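Local coordinates for Lin1840 protein (Listeria innocua serovar 6a, PDB 4ZOC) that is probably a beta-glucosidase that hydrolyses terminal, non-reducing beta-D-glucosyl residues, releasing beta-D-glucose, with a role in beta-1,2-glucan metabolism, at residues R284-A296 with C306-L320. The protein carries 2 engineered substitutions. Numbering follows the deposited sequence.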
ATOM      1  N   ARG A 284     -27.544   5.247  -6.563  1.00 10.28           N
ATOM      2  CA  ARG A 284     -28.001   6.614  -6.217  1.00 10.67           C
ATOM      3  C   ARG A 284     -28.929   6.638  -5.001  1.00 10.09           C
ATOM      4  O   ARG A 284     -29.034   7.612  -4.298  1.00 11.50           O
ATOM      5  CB  ARG A 284     -28.685   7.284  -7.485  1.00 13.72           C
ATOM      6  CG  ARG A 284     -29.067   8.790  -7.335  1.00 16.25           C
ATOM      7  CD  ARG A 284     -29.514   9.393  -8.693  1.00 20.36           C
ATOM      8  NE  ARG A 284     -29.464  10.873  -8.693  1.00 24.73           N
ATOM      9  CZ  ARG A 284     -29.305  11.706  -9.768  1.00 29.54           C
ATOM     10  NH1 ARG A 284     -29.288  13.033  -9.609  1.00 25.21           N
ATOM     11  NH2 ARG A 284     -29.172  11.275 -11.029  1.00 30.63           N
ATOM     12  N   ASN A 285     -29.571   5.543  -4.740  1.00 10.07           N
ATOM     13  CA  ASN A 285     -30.648   5.509  -3.707  1.00 11.28           C
ATOM     14  C   ASN A 285     -30.893   4.063  -3.306  1.00 14.82           C
ATOM     15  O   ASN A 285     -30.319   3.130  -3.928  1.00 12.63           O
ATOM     16  CB  ASN A 285     -31.925   6.164  -4.255  1.00 12.27           C
ATOM     17  CG  ASN A 285     -32.336   5.605  -5.615  1.00 13.82           C
ATOM     18  OD1 ASN A 285     -32.247   4.422  -5.876  1.00 15.15           O
ATOM     19  ND2 ASN A 285     -32.767   6.481  -6.497  1.00 20.57           N
ATOM     20  N   PRO A 286     -31.751   3.832  -2.285  1.00 11.61           N
ATOM     21  CA  PRO A 286     -32.082   2.435  -1.908  1.00 12.69           C
ATOM     22  C   PRO A 286     -32.632   1.553  -2.999  1.00  9.79           C
ATOM     23  O   PRO A 286     -32.472   0.344  -2.963  1.00  8.59           O
ATOM     24  CB  PRO A 286     -33.056   2.609  -0.738  1.00 14.90           C
ATOM     25  CG  PRO A 286     -32.661   3.911  -0.167  1.00 14.11           C
ATOM     26  CD  PRO A 286     -32.318   4.784  -1.353  1.00 13.04           C
ATOM     27  N   LYS A 287     -33.324   2.137  -3.972  1.00 11.45           N
ATOM     28  CA  LYS A 287     -33.906   1.354  -5.049  1.00 11.31           C
ATOM     29  C   LYS A 287     -32.808   0.769  -5.952  1.00 10.98           C
ATOM     30  O   LYS A 287     -32.814  -0.379  -6.289  1.00  9.93           O
ATOM     31  CB  LYS A 287     -34.878   2.268  -5.850  1.00 14.40           C
ATOM     32  CG  LYS A 287     -35.578   1.571  -6.996  1.00 15.01           C
ATOM     33  CD  LYS A 287     -36.574   2.519  -7.650  1.00 22.76           C
ATOM     34  CE  LYS A 287     -37.413   1.747  -8.649  1.00 22.48           C
ATOM     35  NZ  LYS A 287     -38.358   2.710  -9.235  1.00 27.98           N
ATOM     36  N   GLU A 288     -31.805   1.581  -6.264  1.00  8.08           N
ATOM     37  CA  GLU A 288     -30.709   1.059  -7.004  1.00  9.40           C
ATOM     38  C   GLU A 288     -29.853   0.041  -6.206  1.00  9.09           C
ATOM     39  O   GLU A 288     -29.397  -0.949  -6.758  1.00 12.69           O
ATOM     40  CB  GLU A 288     -29.819   2.244  -7.518  1.00 11.42           C
ATOM     41  CG  GLU A 288     -30.517   3.039  -8.650  1.00 12.00           C
ATOM     42  CD  GLU A 288     -29.608   3.951  -9.439  1.00 16.08           C
ATOM     43  OE1 GLU A 288     -28.399   4.146  -9.089  1.00 14.65           O
ATOM     44  OE2 GLU A 288     -30.139   4.556 -10.396  1.00 16.37           O
ATOM     45  N   ALA A 289     -29.604   0.347  -4.936  1.00 10.52           N
ATOM     46  CA  ALA A 289     -28.871  -0.555  -4.041  1.00 12.02           C
ATOM     47  C   ALA A 289     -29.499  -1.951  -4.031  1.00 12.37           C
ATOM     48  O   ALA A 289     -28.823  -2.977  -4.226  1.00 10.97           O
ATOM     49  CB  ALA A 289     -28.826   0.006  -2.633  1.00 14.62           C
ATOM     50  N   ALA A 290     -30.834  -1.982  -3.905  1.00 11.70           N
ATOM     51  CA  ALA A 290     -31.603  -3.232  -3.991  1.00 10.33           C
ATOM     52  C   ALA A 290     -31.452  -3.905  -5.335  1.00 10.56           C
ATOM     53  O   ALA A 290     -31.191  -5.099  -5.454  1.00 12.13           O
ATOM     54  CB  ALA A 290     -33.095  -2.917  -3.701  1.00  9.03           C
ATOM     55  N   GLN A 291     -31.642  -3.150  -6.393  1.00 12.29           N
ATOM     56  CA  GLN A 291     -31.547  -3.765  -7.711  1.00 13.63           C
ATOM     57  C   GLN A 291     -30.175  -4.378  -7.954  1.00 12.56           C
ATOM     58  O   GLN A 291     -30.059  -5.491  -8.382  1.00 10.70           O
ATOM     59  CB  GLN A 291     -31.832  -2.732  -8.802  1.00 15.58           C
ATOM     60  CG  GLN A 291     -31.829  -3.305 -10.195  1.00 18.43           C
ATOM     61  CD  GLN A 291     -31.962  -2.234 -11.276  1.00 18.63           C
ATOM     62  OE1 GLN A 291     -32.496  -1.135 -11.073  1.00 21.61           O
ATOM     63  NE2 GLN A 291     -31.503  -2.581 -12.454  1.00 18.52           N
ATOM     64  N   PHE A 292     -29.122  -3.594  -7.725  1.00 12.48           N
ATOM     65  CA  PHE A 292     -27.761  -4.050  -8.095  1.00 12.25           C
ATOM     66  C   PHE A 292     -27.309  -5.194  -7.165  1.00 12.41           C
ATOM     67  O   PHE A 292     -26.705  -6.125  -7.596  1.00 10.25           O
ATOM     68  CB  PHE A 292     -26.774  -2.868  -8.059  1.00 12.63           C
ATOM     69  CG  PHE A 292     -27.173  -1.690  -8.915  1.00 12.33           C
ATOM     70  CD1 PHE A 292     -27.962  -1.868 -10.053  1.00 14.70           C
ATOM     71  CD2 PHE A 292     -26.700  -0.432  -8.627  1.00 11.83           C
ATOM     72  CE1 PHE A 292     -28.291  -0.761 -10.835  1.00 15.94           C
ATOM     73  CE2 PHE A 292     -27.008   0.671  -9.437  1.00 14.01           C
ATOM     74  CZ  PHE A 292     -27.809   0.477 -10.519  1.00 15.31           C
ATOM     75  N   SER A 293     -27.720  -5.151  -5.897  1.00 10.37           N
ATOM     76  CA  SER A 293     -27.403  -6.242  -4.972  1.00 10.96           C
ATOM     77  C   SER A 293     -28.097  -7.517  -5.348  1.00  9.87           C
ATOM     78  O   SER A 293     -27.493  -8.537  -5.314  1.00 10.47           O
ATOM     79  CB  SER A 293     -27.656  -5.838  -3.499  1.00 13.41           C
ATOM     80  OG  SER A 293     -26.788  -4.745  -3.173  1.00 14.58           O
ATOM     81  N   MET A 294     -29.376  -7.458  -5.731  0.50 11.31           N
ATOM     82  CA  MET A 294     -30.026  -8.700  -6.155  0.50 11.56           C
ATOM     83  C   MET A 294     -29.472  -9.225  -7.501  0.50 10.74           C
ATOM     84  O   MET A 294     -29.320 -10.431  -7.692  0.50  8.18           O
ATOM     85  CB  MET A 294     -31.557  -8.585  -6.197  0.50 12.50           C
ATOM     86  CG  MET A 294     -32.191  -9.946  -6.397  0.50 14.72           C
ATOM     87  SD  MET A 294     -33.737 -10.181  -5.526  0.50 17.82           S
ATOM     88  CE  MET A 294     -33.117 -10.776  -3.968  0.50 16.05           C
ATOM     89  N   GLU A 295     -29.157  -8.322  -8.421  1.00 11.41           N
ATOM     90  CA  GLU A 295     -28.513  -8.727  -9.637  1.00 11.55           C
ATOM     91  C   GLU A 295     -27.215  -9.482  -9.355  1.00 12.15           C
ATOM     92  O   GLU A 295     -26.843 -10.432 -10.057  1.00 10.35           O
ATOM     93  CB  GLU A 295     -28.259  -7.522 -10.503  1.00 14.69           C
ATOM     94  CG  GLU A 295     -29.521  -7.039 -11.236  1.00 15.42           C
ATOM     95  CD  GLU A 295     -29.354  -5.728 -11.956  1.00 20.96           C
ATOM     96  OE1 GLU A 295     -28.290  -5.119 -11.775  1.00 17.89           O
ATOM     97  OE2 GLU A 295     -30.280  -5.337 -12.754  1.00 19.40           O
ATOM     98  N   ALA A 296     -26.490  -9.020  -8.324  1.00 11.12           N
ATOM     99  CA  ALA A 296     -25.209  -9.647  -7.951  1.00  9.43           C
ATOM    100  C   ALA A 296     -25.418 -10.883  -7.107  1.00  9.33           C
ATOM    101  O   ALA A 296     -24.456 -11.562  -6.713  1.00 12.52           O
ATOM    102  CB  ALA A 296     -24.327  -8.625  -7.210  1.00  9.06           C
ATOM    103  N   CYS A 306     -33.220  -1.937   2.113  1.00 13.00           N
ATOM    104  CA  CYS A 306     -33.353  -1.744   0.732  1.00  9.96           C
ATOM    105  C   CYS A 306     -34.264  -2.789   0.088  1.00 12.39           C
ATOM    106  O   CYS A 306     -35.186  -2.426  -0.647  1.00 13.58           O
ATOM    107  CB  CYS A 306     -31.975  -1.762  -0.009  1.00 11.03           C
ATOM    108  SG  CYS A 306     -30.841  -0.555   0.679  1.00 14.17           S
ATOM    109  N   TYR A 307     -33.996  -4.078   0.324  1.00  9.64           N
ATOM    110  CA  TYR A 307     -34.848  -5.119  -0.226  1.00 11.23           C
ATOM    111  C   TYR A 307     -36.279  -4.964   0.190  1.00 12.54           C
ATOM    112  O   TYR A 307     -37.210  -4.911  -0.673  1.00 14.33           O
ATOM    113  CB  TYR A 307     -34.367  -6.532   0.110  1.00 10.88           C
ATOM    114  CG  TYR A 307     -33.124  -7.033  -0.688  1.00 11.09           C
ATOM    115  CD1 TYR A 307     -32.576  -6.317  -1.776  1.00  9.49           C
ATOM    116  CD2 TYR A 307     -32.499  -8.221  -0.320  1.00 10.58           C
ATOM    117  CE1 TYR A 307     -31.515  -6.811  -2.482  1.00 10.98           C
ATOM    118  CE2 TYR A 307     -31.442  -8.728  -1.040  1.00 13.51           C
ATOM    119  CZ  TYR A 307     -30.908  -7.987  -2.106  1.00 10.94           C
ATOM    120  OH  TYR A 307     -29.900  -8.483  -2.854  1.00 12.04           O
ATOM    121  N   ILE A 308     -36.466  -4.895   1.504  1.00 11.83           N
ATOM    122  CA  ILE A 308     -37.824  -4.882   2.060  1.00 15.02           C
ATOM    123  C   ILE A 308     -38.697  -3.743   1.482  1.00 17.21           C
ATOM    124  O   ILE A 308     -39.857  -3.958   1.118  1.00 17.94           O
ATOM    125  CB  ILE A 308     -37.738  -5.009   3.591  1.00 19.20           C
ATOM    126  CG1 ILE A 308     -39.050  -5.565   4.148  1.00 26.37           C
ATOM    127  CG2 ILE A 308     -37.381  -3.721   4.279  1.00 23.46           C
ATOM    128  CD1 ILE A 308     -39.114  -7.071   4.151  1.00 30.82           C
ATOM    129  N   HIS A 309     -38.126  -2.548   1.348  1.00 17.26           N
ATOM    130  CA  HIS A 309     -38.881  -1.390   0.881  1.00 15.73           C
ATOM    131  C   HIS A 309     -38.906  -1.215  -0.648  1.00 15.36           C
ATOM    132  O   HIS A 309     -39.857  -0.612  -1.172  1.00 20.07           O
ATOM    133  CB  HIS A 309     -38.408  -0.119   1.593  1.00 16.34           C
ATOM    134  CG  HIS A 309     -38.705  -0.105   3.060  1.00 17.96           C
ATOM    135  ND1 HIS A 309     -39.849  -0.652   3.596  1.00 23.80           N
ATOM    136  CD2 HIS A 309     -37.990   0.368   4.112  1.00 18.53           C
ATOM    137  CE1 HIS A 309     -39.814  -0.544   4.918  1.00 23.84           C
ATOM    138  NE2 HIS A 309     -38.701   0.082   5.254  1.00 19.89           N
ATOM    139  N   GLU A 310     -37.955  -1.783  -1.372  1.00 13.21           N
ATOM    140  CA  GLU A 310     -37.826  -1.513  -2.848  1.00 15.93           C
ATOM    141  C   GLU A 310     -38.046  -2.665  -3.854  1.00 12.59           C
ATOM    142  O   GLU A 310     -38.328  -2.409  -5.071  1.00 15.69           O
ATOM    143  CB  GLU A 310     -36.438  -0.911  -3.186  1.00 14.23           C
ATOM    144  CG  GLU A 310     -36.093   0.276  -2.331  1.00 15.03           C
ATOM    145  CD  GLU A 310     -36.835   1.536  -2.685  1.00 18.72           C
ATOM    146  OE1 GLU A 310     -37.559   1.598  -3.716  1.00 19.61           O
ATOM    147  OE2 GLU A 310     -36.661   2.527  -1.928  1.00 24.99           O
ATOM    148  N   LEU A 311     -37.914  -3.918  -3.417  1.00 13.01           N
ATOM    149  CA  LEU A 311     -37.991  -5.068  -4.360  1.00 12.52           C
ATOM    150  C   LEU A 311     -39.351  -5.135  -4.997  1.00 14.14           C
ATOM    151  O   LEU A 311     -39.445  -5.449  -6.176  1.00 15.04           O
ATOM    152  CB  LEU A 311     -37.669  -6.390  -3.687  1.00 13.43           C
ATOM    153  CG  LEU A 311     -36.186  -6.681  -3.391  1.00 11.71           C
ATOM    154  CD1 LEU A 311     -36.044  -8.090  -2.891  1.00 13.71           C
ATOM    155  CD2 LEU A 311     -35.331  -6.553  -4.633  1.00 13.45           C
ATOM    156  N   LYS A 312     -40.405  -4.819  -4.243  1.00 15.46           N
ATOM    157  CA  LYS A 312     -41.718  -4.957  -4.859  1.00 16.57           C
ATOM    158  C   LYS A 312     -41.862  -3.992  -6.041  1.00 13.82           C
ATOM    159  O   LYS A 312     -42.169  -4.431  -7.120  1.00 20.72           O
ATOM    160  CB  LYS A 312     -42.860  -4.857  -3.845  1.00 22.02           C
ATOM    161  CG  LYS A 312     -44.222  -5.168  -4.498  1.00 27.08           C
ATOM    162  CD  LYS A 312     -45.083  -3.954  -4.381  1.00 32.99           C
ATOM    163  CE  LYS A 312     -45.537  -3.787  -2.944  1.00 33.99           C
ATOM    164  NZ  LYS A 312     -46.804  -3.035  -3.005  1.00 41.98           N
ATOM    165  N   GLY A 313     -41.579  -2.708  -5.862  1.00 20.43           N
ATOM    166  CA  GLY A 313     -41.597  -1.756  -6.997  1.00 18.88           C
ATOM    167  C   GLY A 313     -40.701  -2.153  -8.208  1.00 22.70           C
ATOM    168  O   GLY A 313     -41.106  -2.010  -9.367  1.00 22.05           O
ATOM    169  N   LEU A 314     -39.457  -2.606  -7.946  1.00 18.92           N
ATOM    170  CA  LEU A 314     -38.555  -3.039  -8.993  1.00 17.28           C
ATOM    171  C   LEU A 314     -39.125  -4.169  -9.818  1.00 17.87           C
ATOM    172  O   LEU A 314     -38.990  -4.200 -11.046  1.00 16.92           O
ATOM    173  CB  LEU A 314     -37.207  -3.515  -8.416  1.00 17.51           C
ATOM    174  CG  LEU A 314     -36.331  -2.370  -7.897  1.00 16.11           C
ATOM    175  CD1 LEU A 314     -35.254  -2.882  -6.912  1.00 15.94           C
ATOM    176  CD2 LEU A 314     -35.627  -1.557  -8.991  1.00 16.22           C
ATOM    177  N   ILE A 315     -39.736  -5.133  -9.145  1.00 15.70           N
ATOM    178  CA  ILE A 315     -40.285  -6.328  -9.847  1.00 17.39           C
ATOM    179  C   ILE A 315     -41.554  -5.955 -10.606  1.00 18.06           C
ATOM    180  O   ILE A 315     -41.683  -6.313 -11.779  1.00 22.46           O
ATOM    181  CB  ILE A 315     -40.507  -7.467  -8.861  1.00 15.49           C
ATOM    182  CG1 ILE A 315     -39.165  -8.026  -8.467  1.00 15.50           C
ATOM    183  CG2 ILE A 315     -41.334  -8.612  -9.420  1.00 17.41           C
ATOM    184  CD1 ILE A 315     -39.263  -8.890  -7.245  1.00 16.97           C
ATOM    185  N   GLU A 316     -42.451  -5.211  -9.953  1.00 20.11           N
ATOM    186  CA  GLU A 316     -43.700  -4.725 -10.604  1.00 21.78           C
ATOM    187  C   GLU A 316     -43.366  -3.872 -11.822  1.00 22.11           C
ATOM    188  O   GLU A 316     -44.041  -3.981 -12.847  1.00 21.50           O
ATOM    189  CB  GLU A 316     -44.556  -3.905  -9.637  1.00 25.11           C
ATOM    190  CG  GLU A 316     -45.176  -4.803  -8.592  1.00 26.56           C
ATOM    191  CD  GLU A 316     -46.106  -4.086  -7.657  1.00 31.46           C
ATOM    192  OE1 GLU A 316     -45.968  -2.848  -7.497  1.00 34.57           O
ATOM    193  OE2 GLU A 316     -46.941  -4.804  -7.046  1.00 36.27           O
ATOM    194  N   GLU A 317     -42.350  -3.022 -11.724  1.00 24.42           N
ATOM    195  CA  GLU A 317     -41.991  -2.156 -12.846  1.00 22.18           C
ATOM    196  C   GLU A 317     -41.188  -2.876 -13.952  1.00 25.06           C
ATOM    197  O   GLU A 317     -40.881  -2.255 -14.947  1.00 32.55           O
ATOM    198  CB  GLU A 317     -41.245  -0.876 -12.383  1.00 22.70           C
ATOM    199  CG  GLU A 317     -41.996  -0.016 -11.423  1.00 27.99           C
ATOM    200  CD  GLU A 317     -41.093   0.894 -10.629  1.00 29.45           C
ATOM    201  OE1 GLU A 317     -39.893   1.026 -10.992  1.00 29.16           O
ATOM    202  OE2 GLU A 317     -41.586   1.492  -9.641  1.00 32.66           O
ATOM    203  N   GLY A 318     -40.829  -4.171 -13.777  1.00 20.69           N
ATOM    204  CA  GLY A 318     -40.045  -4.883 -14.745  1.00 19.29           C
ATOM    205  C   GLY A 318     -38.575  -4.521 -14.761  1.00 23.52           C
ATOM    206  O   GLY A 318     -37.880  -4.905 -15.690  1.00 22.37           O
ATOM    207  N   LYS A 319     -38.072  -3.842 -13.724  1.00 18.43           N
ATOM    208  CA  LYS A 319     -36.631  -3.536 -13.679  1.00 19.72           C
ATOM    209  C   LYS A 319     -35.775  -4.704 -13.174  1.00 21.01           C
ATOM    210  O   LYS A 319     -34.568  -4.746 -13.388  1.00 24.08           O
ATOM    211  CB  LYS A 319     -36.397  -2.296 -12.843  1.00 25.26           C
ATOM    212  CG  LYS A 319     -37.130  -1.047 -13.362  1.00 26.55           C
ATOM    213  CD  LYS A 319     -36.847   0.155 -12.497  1.00 28.71           C
ATOM    214  CE  LYS A 319     -37.348   1.458 -13.124  1.00 35.28           C
ATOM    215  NZ  LYS A 319     -38.829   1.645 -12.975  1.00 35.44           N
ATOM    216  N   LEU A 320     -36.412  -5.671 -12.504  1.00 21.39           N
ATOM    217  CA  LEU A 320     -35.753  -6.845 -11.908  1.00 17.96           C
ATOM    218  C   LEU A 320     -36.668  -8.005 -12.107  1.00 13.70           C
ATOM    219  O   LEU A 320     -37.844  -7.895 -11.812  1.00 19.01           O
ATOM    220  CB  LEU A 320     -35.632  -6.603 -10.408  1.00 20.21           C
ATOM    221  CG  LEU A 320     -34.415  -6.753  -9.488  1.00 24.97           C
ATOM    222  CD1 LEU A 320     -34.875  -7.281  -8.143  1.00 29.75           C
ATOM    223  CD2 LEU A 320     -33.249  -7.523 -10.061  1.00 24.41           C
TER
HETATM  224  O   HOH W   1     -35.018   4.616  -3.295  1.00 16.48           O
HETATM  225  O   HOH W   2     -32.385  -6.426 -13.328  1.00 19.09           O
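The ring of Tyr307 slots against helix 286-295 with Ala290 CB in the ring plane at the edge and, in one of two modelled conformers of Met294, Met294 CE over one face, 4.3 Å from the ring centroid, in a CH-pi contact. The same edge brings Tyr307 CE1 to 3.4 Å from Ala290 O. In that conformer the bent Met294 chain also sets SD above the face, a more distant Met-aromatic contact, and 4.1 Å from Leu311 CD2; both are uncertain to the extent that the other conformer is occupied. The Tyr307 hydroxyl is hydrogen-bonded to Val298 O in the connection between the helices.

Ala290 CB is the knob in a hole formed by Cys306, Tyr307, Leu311 and Leu314; the helix axes come within 8.6 Å and cross at -79°. Leu314 CD1 rests against the backbone of Lys287 and Gln291, and CD2 against the aliphatic part of Lys287. Lys287 runs out straight from a trans chi1 (-179°), its methylenes passing Leu314 in the opposite sense, to Glu317, where NZ meets the syn lone pair of OE1 at 2.9 Å. A Schellman motif at Gly318 ends helix 306-316.

At the start of helix 286-295, one water accepts from Lys287 N and donates to Glu310 OE2; Asn285 OD1 caps the same turn by accepting from Glu288 N at 2.9 Å. Two successive outer helices, linked through strand 301-302, thus pack nearly perpendicularly in the TIM-barrel domain of a family 3 glycoside hydrolase, away from the glucose pocket.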